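Local coordinates for cellulase (Uncultured bacterium, PDB 6XSO), which probably hydrolyses internal beta-1,4 linkages of cellulose and related plant polysaccharides as a broad-specificity family GH5_4 endoglucanase, at residues 287-290 with 291-295. Residues are numbered along the deposited sequence; the frame is centred on the assembly and turned at random.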
loop_
_atom_site.group_PDB
_atom_site.type_symbol
_atom_site.label_atom_id
_atom_site.label_comp_id
_atom_site.label_asym_id
_atom_site.label_seq_id
_atom_site.Cartn_x
_atom_site.Cartn_y
_atom_site.Cartn_z
ATOM N N ARG A 287 17.574 4.157 10.677
ATOM C CA ARG A 287 17.321 3.866 12.085
ATOM C C ARG A 287 16.315 4.856 12.668
ATOM O O ARG A 287 15.430 4.471 13.441
ATOM C CB ARG A 287 18.631 3.902 12.881
ATOM C CG ARG A 287 18.519 3.254 14.258
ATOM C CD ARG A 287 19.901 3.034 14.915
ATOM N NE ARG A 287 20.977 2.911 13.928
ATOM C CZ ARG A 287 21.241 1.817 13.213
ATOM N NH1 ARG A 287 20.519 0.712 13.361
ATOM N NH2 ARG A 287 22.234 1.835 12.334
ATOM N N ASP A 288 16.412 6.129 12.284
ATOM C CA ASP A 288 15.469 7.128 12.785
ATOM C C ASP A 288 14.064 6.850 12.272
ATOM O O ASP A 288 13.093 6.933 13.035
ATOM C CB ASP A 288 15.931 8.522 12.356
ATOM C CG ASP A 288 14.892 9.599 12.647
ATOM O OD1 ASP A 288 14.705 9.911 13.838
ATOM O OD2 ASP A 288 14.269 10.129 11.693
ATOM N N LEU A 289 13.942 6.524 10.983
ATOM C CA LEU A 289 12.652 6.142 10.419
ATOM C C LEU A 289 12.051 4.974 11.187
ATOM O O LEU A 289 10.889 5.020 11.615
ATOM C CB LEU A 289 12.827 5.775 8.941
ATOM C CG LEU A 289 11.723 4.954 8.267
ATOM C CD1 LEU A 289 10.465 5.786 8.127
ATOM C CD2 LEU A 289 12.127 4.447 6.897
ATOM N N MET A 290 12.831 3.913 11.379
ATOM C CA MET A 290 12.299 2.739 12.049
ATOM C C MET A 290 11.959 3.046 13.501
ATOM O O MET A 290 10.971 2.514 14.027
ATOM C CB MET A 290 13.304 1.589 11.965
ATOM C CG MET A 290 13.655 1.152 10.549
ATOM S SD MET A 290 12.247 0.504 9.642
ATOM C CE MET A 290 12.918 0.383 7.974
ATOM N N ASN A 291 12.752 3.905 14.158
ATOM C CA ASN A 291 12.494 4.242 15.557
ATOM C C ASN A 291 11.113 4.872 15.728
ATOM O O ASN A 291 10.394 4.556 16.683
ATOM C CB ASN A 291 13.583 5.180 16.104
ATOM C CG ASN A 291 14.888 4.455 16.483
ATOM O OD1 ASN A 291 14.930 3.230 16.654
ATOM N ND2 ASN A 291 15.961 5.233 16.622
ATOM N N GLY A 292 10.721 5.763 14.813
ATOM C CA GLY A 292 9.408 6.386 14.919
ATOM C C GLY A 292 8.284 5.387 14.746
ATOM O O GLY A 292 7.287 5.426 15.472
ATOM N N LEU A 293 8.442 4.477 13.790
ATOM C CA LEU A 293 7.449 3.429 13.590
ATOM C C LEU A 293 7.366 2.528 14.811
ATOM O O LEU A 293 6.271 2.089 15.193
ATOM C CB LEU A 293 7.771 2.625 12.332
ATOM C CG LEU A 293 7.876 3.458 11.044
ATOM C CD1 LEU A 293 8.240 2.596 9.850
ATOM C CD2 LEU A 293 6.570 4.220 10.770
ATOM N N ASN A 294 8.508 2.258 15.454
ATOM C CA ASN A 294 8.489 1.469 16.678
ATOM C C ASN A 294 7.801 2.228 17.802
ATOM O O ASN A 294 6.967 1.671 18.524
ATOM C CB ASN A 294 9.906 1.058 17.060
ATOM C CG ASN A 294 9.935 0.066 18.192
ATOM O OD1 ASN A 294 9.181 -0.897 18.221
ATOM N ND2 ASN A 294 10.791 0.320 19.155
ATOM N N THR A 295 8.147 3.506 17.980
ATOM C CA THR A 295 7.576 4.288 19.074
ATOM C C THR A 295 6.054 4.319 19.013
ATOM O O THR A 295 5.379 4.067 20.019
ATOM C CB THR A 295 8.142 5.709 19.031
ATOM O OG1 THR A 295 9.526 5.678 19.388
ATOM C CG2 THR A 295 7.418 6.630 20.012
#
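Leu289 and Leu293 meet one turn apart on the buried side of helix 279-298. Their CD1 methyls are 4.3 Å apart, a loose apolar touch. Leu293 carries CG anti to its carbonyl carbon (chi1 -57°). In this setting the branch leans back along the helix, and CG lies 3.4 Å from Leu289 O. That same carbonyl takes two weak hydrogen bonds, from Leu293 N and Gly292 N. Gly292 N also bonds to Asp288 O, at 3.2 Å.

Arg287 and Asn291 form the matching pair on the exposed side. In one of the two conformers of Asn291, their side chains run side by side and point the same way. Arg287 CG is then 4.0 Å from Asn291 ND2, so the aliphatic part of the arginine, not its charged group, makes the contact. The arginine chain bends at chi3 and takes the guanidinium away from the amide; the two planes are 59° apart. In this conformer the amide of Asn291 sits over Arg287 O, with CG 3.1 Å from that oxygen. Asn291 ND2 is also close, but its angle is too poor for a hydrogen bond. Arg287 O is instead bound by Asn291 N at 2.8 Å. Asn294 N makes a similar bond to Met290 O, at 2.9 Å.

Met290 points away from the next turn overall. Its side chain packs on Phe335 and Ala339 of helix 325-341 and on Ile306 of strand 304-309. Leu293 reaches Val268 and Ile306 on two neighbouring barrel strands. Asp288 OD2 accepts a hydrogen bond from Gly241 N.

The i to i+4 bonds are those of an alpha-helix; with leucines inside and Arg287 and Asn291 outside, it is amphipathic. Here it links parallel strands 264-270 and 304-309 in a beta-alpha-beta unit of the TIM barrel, the fold of glycoside hydrolase family 5.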